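Local coordinates for protein ketosynthase (Streptomyces sp. MSC090213JE08, PDB 6KXD) that probably extends acyl chains by decarboxylative condensation with malonyl-ACP, as the ketosynthase partner of the ishigamide ketosynthase/chain length factor in a highly reducing type II polyketide synthase, at residues 217-222 with 228-233. Numbering follows the deposited sequence.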
ATOM      1  N   ASP A 217       3.586 -25.929  16.605  1.00 57.80           N
ATOM      2  CA  ASP A 217       3.150 -25.595  17.967  1.00 61.76           C
ATOM      3  C   ASP A 217       3.187 -24.082  18.178  1.00 58.09           C
ATOM      4  O   ASP A 217       2.159 -23.453  18.051  1.00 56.11           O
ATOM      5  CB  ASP A 217       3.950 -26.323  19.055  1.00 60.44           C
ATOM      6  CG  ASP A 217       5.418 -26.518  18.729  1.00 64.10           C
ATOM      7  OD1 ASP A 217       6.055 -25.558  18.234  1.00 62.78           O
ATOM      8  OD2 ASP A 217       5.924 -27.622  19.007  1.00 65.94           O
ATOM      9  N   VAL A 218       4.361 -23.543  18.528  1.00 53.58           N
ATOM     10  CA  VAL A 218       4.532 -22.170  18.922  1.00 54.25           C
ATOM     11  C   VAL A 218       5.662 -21.509  18.108  1.00 61.58           C
ATOM     12  O   VAL A 218       6.578 -22.156  17.523  1.00 50.95           O
ATOM     13  CB  VAL A 218       4.789 -22.074  20.436  1.00 62.32           C
ATOM     14  CG1 VAL A 218       3.603 -22.636  21.235  1.00 59.00           C
ATOM     15  CG2 VAL A 218       6.092 -22.765  20.836  1.00 61.38           C
ATOM     16  N   VAL A 219       5.583 -20.177  18.090  1.00 53.48           N
ATOM     17  CA  VAL A 219       6.504 -19.320  17.401  1.00 52.90           C
ATOM     18  C   VAL A 219       7.686 -19.071  18.330  1.00 47.46           C
ATOM     19  O   VAL A 219       7.510 -18.544  19.448  1.00 53.25           O
ATOM     20  CB  VAL A 219       5.855 -17.982  16.988  1.00 51.26           C
ATOM     21  CG1 VAL A 219       6.785 -17.197  16.076  1.00 49.05           C
ATOM     22  CG2 VAL A 219       4.492 -18.191  16.353  1.00 50.02           C
ATOM     23  N   ARG A 220       8.882 -19.440  17.849  1.00 44.87           N
ATOM     24  CA  ARG A 220      10.102 -19.327  18.603  1.00 47.09           C
ATOM     25  C   ARG A 220      11.143 -18.517  17.847  1.00 52.34           C
ATOM     26  O   ARG A 220      12.108 -19.089  17.338  1.00 51.16           O
ATOM     27  CB  ARG A 220      10.683 -20.726  18.879  1.00 50.17           C
ATOM     28  CG  ARG A 220       9.723 -21.727  19.491  1.00 50.32           C
ATOM     29  CD  ARG A 220      10.504 -22.954  19.975  1.00 51.82           C
ATOM     30  NE  ARG A 220       9.617 -24.061  20.255  1.00 55.82           N
ATOM     31  CZ  ARG A 220       9.035 -24.275  21.440  1.00 62.10           C
ATOM     32  NH1 ARG A 220       9.049 -23.339  22.376  1.00 50.67           N
ATOM     33  NH2 ARG A 220       8.442 -25.426  21.678  1.00 61.16           N
ATOM     34  N   PRO A 221      10.981 -17.184  17.710  1.00 50.03           N
ATOM     35  CA  PRO A 221      11.960 -16.365  17.010  1.00 53.07           C
ATOM     36  C   PRO A 221      13.356 -16.426  17.636  1.00 49.52           C
ATOM     37  O   PRO A 221      13.547 -16.192  18.841  1.00 53.25           O
ATOM     38  CB  PRO A 221      11.371 -14.946  17.067  1.00 50.43           C
ATOM     39  CG  PRO A 221       9.892 -15.212  17.162  1.00 52.79           C
ATOM     40  CD  PRO A 221       9.830 -16.376  18.138  1.00 51.98           C
ATOM     41  N   PHE A 222      14.306 -16.707  16.748  1.00 46.22           N
ATOM     42  CA  PHE A 222      15.735 -16.754  17.016  1.00 50.60           C
ATOM     43  C   PHE A 222      16.090 -18.034  17.789  1.00 53.41           C
ATOM     44  O   PHE A 222      17.236 -18.212  18.166  1.00 52.65           O
ATOM     45  CB  PHE A 222      16.221 -15.505  17.749  1.00 48.65           C
ATOM     46  CG  PHE A 222      15.960 -14.232  16.982  1.00 55.22           C
ATOM     47  CD1 PHE A 222      16.609 -13.994  15.779  1.00 52.48           C
ATOM     48  CD2 PHE A 222      15.036 -13.299  17.433  1.00 56.36           C
ATOM     49  CE1 PHE A 222      16.358 -12.845  15.044  1.00 53.90           C
ATOM     50  CE2 PHE A 222      14.796 -12.145  16.700  1.00 56.57           C
ATOM     51  CZ  PHE A 222      15.457 -11.924  15.513  1.00 51.68           C
ATOM     52  N   GLY A 228       8.682 -21.896  12.516  1.00 50.98           N
ATOM     53  CA  GLY A 228       7.946 -20.968  11.721  1.00 51.95           C
ATOM     54  C   GLY A 228       6.989 -20.133  12.537  1.00 45.82           C
ATOM     55  O   GLY A 228       7.177 -19.874  13.705  1.00 47.21           O
ATOM     56  N   ILE A 229       5.986 -19.633  11.819  1.00 49.99           N
ATOM     57  CA  ILE A 229       5.140 -18.578  12.277  1.00 51.36           C
ATOM     58  C   ILE A 229       3.785 -19.162  12.673  1.00 47.46           C
ATOM     59  O   ILE A 229       3.421 -20.265  12.290  1.00 44.37           O
ATOM     60  CB  ILE A 229       4.949 -17.521  11.169  1.00 48.77           C
ATOM     61  CG1 ILE A 229       4.013 -18.001  10.058  1.00 48.26           C
ATOM     62  CG2 ILE A 229       6.285 -17.050  10.601  1.00 52.24           C
ATOM     63  CD1 ILE A 229       3.353 -16.846   9.279  1.00 51.67           C
ATOM     64  N   LEU A 230       2.987 -18.302  13.309  1.00 47.53           N
ATOM     65  CA  LEU A 230       1.553 -18.459  13.306  1.00 45.27           C
ATOM     66  C   LEU A 230       0.983 -17.209  12.631  1.00 44.27           C
ATOM     67  O   LEU A 230       1.513 -16.155  12.863  1.00 48.70           O
ATOM     68  CB  LEU A 230       1.033 -18.530  14.742  1.00 48.96           C
ATOM     69  CG  LEU A 230       1.357 -19.804  15.522  1.00 50.20           C
ATOM     70  CD1 LEU A 230       0.991 -19.615  16.990  1.00 51.11           C
ATOM     71  CD2 LEU A 230       0.640 -21.008  14.925  1.00 47.28           C
ATOM     72  N   THR A 231      -0.041 -17.391  11.802  1.00 46.79           N
ATOM     73  CA  THR A 231      -0.750 -16.263  11.157  1.00 45.59           C
ATOM     74  C   THR A 231      -1.566 -15.542  12.233  1.00 50.00           C
ATOM     75  O   THR A 231      -2.069 -16.157  13.197  1.00 47.18           O
ATOM     76  CB  THR A 231      -1.627 -16.735  10.005  1.00 45.52           C
ATOM     77  OG1 THR A 231      -2.706 -17.504  10.516  1.00 49.43           O
ATOM     78  CG2 THR A 231      -0.898 -17.566   8.979  1.00 46.78           C
ATOM     79  N   GLY A 232      -1.604 -14.220  12.107  1.00 46.83           N
ATOM     80  CA  GLY A 232      -2.168 -13.331  13.048  1.00 43.00           C
ATOM     81  C   GLY A 232      -2.985 -12.271  12.344  1.00 38.07           C
ATOM     82  O   GLY A 232      -3.271 -12.379  11.162  1.00 46.63           O
ATOM     83  N   GLU A 233      -3.458 -11.321  13.143  1.00 44.81           N
ATOM     84  CA  GLU A 233      -4.311 -10.313  12.666  1.00 43.03           C
ATOM     85  C   GLU A 233      -4.413  -9.207  13.704  1.00 43.65           C
ATOM     86  O   GLU A 233      -3.824  -9.256  14.776  1.00 42.33           O
ATOM     87  CB  GLU A 233      -5.688 -10.894  12.362  1.00 44.90           C
ATOM     88  CG  GLU A 233      -6.381 -11.517  13.586  1.00 45.93           C
ATOM     89  CD  GLU A 233      -7.846 -11.804  13.382  1.00 44.56           C
ATOM     90  OE1 GLU A 233      -8.282 -11.954  12.224  1.00 44.29           O
ATOM     91  OE2 GLU A 233      -8.558 -11.853  14.401  1.00 51.75           O
TER
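Val219 meets 228-233 with its two methyls divided between different partners, a small example of how a beta-branched residue can join two passes of one long loop. CG2 does most of the touching: it lies 3.6 Å from CG of Leu230, with CB and CD1 of the leucine only slightly farther, and the two side chains slant across one another. The same methyl sits 3.4 Å from the backbone N of Leu230. The other branch, CG1, stands anti to the backbone N of Val219 (chi1 -171°) and lies 3.6 Å from the carbonyl O of Gly228. The CB of Leu230 is directed at 217-222, and its CD1 continues to the carbonyl O of Asp217, a loose 4.1 Å contact.

The touching parts, 217-219 and 228-230, run nearly at right angles, 98° apart, and their CA atoms come nearest at Val219 and Ile229. Gly228 has a phi of 127°, a backbone conformation that glycine takes readily. Beside the valine, OD1 of Asp217 accepts the N-H of Val218 through its anti lone pair (2.6 Å), while CG2 of Val218 lies over the centre of the Arg220 guanidinium, 3.3 Å above its plane.

Both passes belong to the loop between helix 202-210 and strand 234-242 of the thiolase-like fold. The contact is van der Waals packing, one apolar side-chain pair plus methyls on backbone atoms. The buried O of Gly228 finds no polar partner in the model, a cost probably offset by packing and by hydrogen bonds to other parts of the chain, from Asn363 ND2 to Val219 O and between the Leu230 and His336 backbones.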